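Local coordinates for protein diphosphomevalonate decarboxylase, putative (Trypanosoma brucei, PDB 2HKE) that probably catalyses the ATP-dependent decarboxylation of (R)-5-diphosphomevalonate to isopentenyl diphosphate, a precursor of isoprenoids and sterols, at residues 303-311 with 325-336. The protein carries 1 engineered substitution. Numbering follows the deposited sequence.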
# COMPACT_ATOMS: atom_id res chain seq x y z
N LEU A 303 17.03 1.45 -7.66
CA LEU A 303 17.47 2.85 -7.86
C LEU A 303 17.25 3.27 -9.29
O LEU A 303 17.37 2.46 -10.20
CB LEU A 303 18.93 3.00 -7.50
CG LEU A 303 19.25 2.72 -6.02
CD1 LEU A 303 20.75 3.04 -5.66
CD2 LEU A 303 18.28 3.43 -5.04
N LYS A 304 16.98 4.57 -9.50
CA LYS A 304 16.75 5.12 -10.84
C LYS A 304 17.78 4.72 -11.89
O LYS A 304 17.43 4.30 -12.99
CB LYS A 304 16.65 6.64 -10.73
CG LYS A 304 15.94 7.26 -11.89
CD LYS A 304 15.54 8.73 -11.65
CE LYS A 304 14.78 9.15 -12.93
NZ LYS A 304 14.51 10.65 -13.20
N GLU A 305 19.06 4.87 -11.56
CA GLU A 305 20.18 4.47 -12.45
C GLU A 305 20.09 3.02 -12.94
O GLU A 305 20.50 2.68 -14.07
CB GLU A 305 21.53 4.75 -11.77
CG GLU A 305 21.78 3.92 -10.53
CD GLU A 305 22.84 4.53 -9.58
OE1 GLU A 305 24.01 4.74 -10.04
OE2 GLU A 305 22.46 4.84 -8.41
N ASP A 306 19.53 2.15 -12.10
CA ASP A 306 19.49 0.73 -12.38
C ASP A 306 18.18 0.31 -13.02
O ASP A 306 18.05 -0.82 -13.46
CB ASP A 306 19.66 -0.05 -11.08
CG ASP A 306 21.10 -0.01 -10.55
OD1 ASP A 306 22.02 0.12 -11.39
OD2 ASP A 306 21.32 -0.10 -9.32
N LEU A 307 17.21 1.20 -13.09
CA LEU A 307 15.86 0.80 -13.44
C LEU A 307 15.77 0.36 -14.91
O LEU A 307 15.10 -0.62 -15.18
CB LEU A 307 14.85 1.89 -13.11
CG LEU A 307 13.36 1.55 -13.34
CD1 LEU A 307 12.45 2.27 -12.32
CD2 LEU A 307 12.87 1.74 -14.78
N PRO A 308 16.34 1.13 -15.86
CA PRO A 308 16.18 0.70 -17.27
C PRO A 308 16.67 -0.69 -17.54
O PRO A 308 15.93 -1.47 -18.22
CB PRO A 308 16.97 1.76 -18.05
CG PRO A 308 16.69 3.01 -17.14
CD PRO A 308 17.03 2.42 -15.82
N GLU A 309 17.84 -1.05 -17.02
CA GLU A 309 18.36 -2.41 -17.24
C GLU A 309 17.45 -3.41 -16.59
O GLU A 309 17.17 -4.46 -17.18
CB GLU A 309 19.76 -2.61 -16.68
CG GLU A 309 20.40 -3.95 -17.11
CD GLU A 309 21.79 -4.13 -16.58
OE1 GLU A 309 21.93 -4.56 -15.40
OE2 GLU A 309 22.74 -3.81 -17.34
N ALA A 310 17.02 -3.11 -15.36
CA ALA A 310 16.13 -4.02 -14.64
C ALA A 310 14.85 -4.31 -15.43
O ALA A 310 14.43 -5.46 -15.56
CB ALA A 310 15.85 -3.47 -13.18
N VAL A 311 14.22 -3.27 -15.96
CA VAL A 311 13.00 -3.40 -16.70
C VAL A 311 13.26 -4.14 -18.04
O VAL A 311 12.47 -5.03 -18.41
CB VAL A 311 12.31 -2.06 -16.90
CG1 VAL A 311 11.10 -2.22 -17.84
CG2 VAL A 311 11.92 -1.45 -15.56
N PHE A 325 2.52 -0.38 -19.83
CA PHE A 325 3.41 0.35 -18.91
C PHE A 325 2.70 1.62 -18.46
O PHE A 325 2.20 2.39 -19.29
CB PHE A 325 4.68 0.78 -19.61
CG PHE A 325 5.72 -0.25 -19.73
CD1 PHE A 325 5.42 -1.53 -20.12
CD2 PHE A 325 7.04 0.09 -19.55
CE1 PHE A 325 6.38 -2.45 -20.30
CE2 PHE A 325 8.03 -0.84 -19.71
CZ PHE A 325 7.68 -2.13 -20.08
N PHE A 326 2.70 1.88 -17.16
CA PHE A 326 2.15 3.08 -16.61
C PHE A 326 3.23 3.75 -15.77
O PHE A 326 3.37 3.45 -14.59
CB PHE A 326 0.90 2.75 -15.82
CG PHE A 326 -0.22 2.30 -16.66
CD1 PHE A 326 -0.39 0.98 -16.96
CD2 PHE A 326 -1.09 3.22 -17.23
CE1 PHE A 326 -1.45 0.57 -17.82
CE2 PHE A 326 -2.15 2.79 -18.10
CZ PHE A 326 -2.30 1.49 -18.37
N PHE A 327 4.04 4.59 -16.39
CA PHE A 327 5.19 5.18 -15.73
C PHE A 327 4.87 6.62 -15.33
O PHE A 327 4.48 7.40 -16.16
CB PHE A 327 6.42 5.17 -16.64
CG PHE A 327 7.27 3.90 -16.55
CD1 PHE A 327 6.68 2.66 -16.54
CD2 PHE A 327 8.65 3.99 -16.48
CE1 PHE A 327 7.46 1.52 -16.46
CE2 PHE A 327 9.44 2.85 -16.44
CZ PHE A 327 8.84 1.64 -16.43
N GLY A 328 5.04 6.95 -14.07
CA GLY A 328 4.95 8.35 -13.62
C GLY A 328 6.03 9.20 -14.29
O GLY A 328 5.84 10.40 -14.54
N ASP A 329 7.19 8.58 -14.57
CA ASP A 329 8.37 9.28 -15.09
C ASP A 329 8.58 8.97 -16.59
O ASP A 329 9.13 7.95 -16.97
CB ASP A 329 9.57 8.87 -14.20
CG ASP A 329 10.83 9.63 -14.45
OD1 ASP A 329 11.06 10.21 -15.54
OD2 ASP A 329 11.68 9.63 -13.49
N ARG A 330 8.16 9.86 -17.49
CA ARG A 330 8.21 9.65 -18.93
C ARG A 330 9.65 9.52 -19.42
O ARG A 330 9.90 8.71 -20.34
CB ARG A 330 7.51 10.80 -19.67
N GLU A 331 10.53 10.32 -18.92
CA GLU A 331 11.89 10.29 -19.36
C GLU A 331 12.52 8.93 -19.04
O GLU A 331 13.35 8.40 -19.78
CB GLU A 331 12.67 11.42 -18.69
CG GLU A 331 12.14 12.81 -18.94
CD GLU A 331 11.84 13.10 -20.40
OE1 GLU A 331 12.79 13.02 -21.24
OE2 GLU A 331 10.65 13.41 -20.71
N LEU A 332 12.14 8.37 -17.90
CA LEU A 332 12.69 7.13 -17.48
C LEU A 332 12.17 6.01 -18.42
O LEU A 332 12.89 5.09 -18.80
CB LEU A 332 12.27 6.90 -16.02
CG LEU A 332 12.98 5.82 -15.30
CD1 LEU A 332 14.55 5.91 -15.43
CD2 LEU A 332 12.46 5.80 -13.81
N LEU A 333 10.92 6.09 -18.78
CA LEU A 333 10.35 5.18 -19.75
C LEU A 333 11.10 5.22 -21.10
O LEU A 333 11.37 4.19 -21.75
CB LEU A 333 8.86 5.49 -19.94
CG LEU A 333 8.21 4.61 -21.01
CD1 LEU A 333 8.33 3.11 -20.68
CD2 LEU A 333 6.77 5.02 -21.20
N GLU A 334 11.43 6.42 -21.54
CA GLU A 334 12.14 6.54 -22.78
C GLU A 334 13.52 5.89 -22.67
O GLU A 334 13.99 5.28 -23.61
CB GLU A 334 12.27 7.99 -23.20
CG GLU A 334 12.81 8.08 -24.65
CD GLU A 334 12.06 7.15 -25.63
OE1 GLU A 334 10.82 7.32 -25.77
OE2 GLU A 334 12.71 6.24 -26.20
N LYS A 335 14.14 5.97 -21.50
CA LYS A 335 15.41 5.29 -21.27
C LYS A 335 15.28 3.76 -21.32
O LYS A 335 16.15 3.09 -21.80
CB LYS A 335 16.04 5.73 -19.97
CG LYS A 335 16.65 7.11 -20.06
CD LYS A 335 17.30 7.50 -18.75
CE LYS A 335 18.65 8.21 -18.97
NZ LYS A 335 19.04 9.05 -17.74
N VAL A 336 14.19 3.20 -20.80
CA VAL A 336 13.96 1.76 -20.92
C VAL A 336 13.98 1.33 -22.39
O VAL A 336 14.55 0.32 -22.77
CB VAL A 336 12.58 1.34 -20.29
CG1 VAL A 336 12.30 -0.12 -20.61
CG2 VAL A 336 12.59 1.55 -18.77
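Leu332 sits where three side chains of 303-311 converge. Its CD1 lies 4.0 Å from Pro308 CG and equally near Lys304 CG, while its CD2 branch comes within 3.8 Å of Leu307 CD1. One helical turn on, Val336 divides its methyls: CG1 meets Val311 CG1 at 3.7 Å, and CG2 touches both Leu307 CD2 and Pro308 CA. The Pro308 ring runs alongside the start of the Lys335 side chain, whose far end turns away from the contact.

Leu307 CD2 also approaches Phe327 CE2 obliquely at 4.0 Å, whereas Val311 CG2 reaches the edge of the same ring. Leu333 CD1 lies over the centre of one face of the Phe327 ring, 4.2 Å above its plane, and so packs the ring against the helix that follows the strand. Val311 CG1 continues to Phe325 CE2 at 3.9 Å.

At the solvent-exposed end, Lys304 stretches out fully beyond CG, its chi1 of -159° setting CG anti to the backbone N, and NZ forms a salt bridge with Asp329 OD2 at 3.0 Å, a weak hydrogen bond. Asp329 is the N-cap residue of helix 330-338; its OD1 accepts the capping bond from Leu332 N, which lies well above the carboxylate plane. Asp329 N donates a hydrogen bond to Gln361 OE1 on the neighbouring strand 358-363.

The axes of 307-311 and 330-336 thus cross at -53° with a closest approach of 8.9 Å, beside edge strand 325-327 of the five-stranded sheet in the C-terminal GHMP-type domain; Met186 and Leu359 extend the apolar layer under Val311. Cohesion is chiefly aliphatic and aromatic, and the single ion pair probably gains from Asp329 being already oriented by its capping bond.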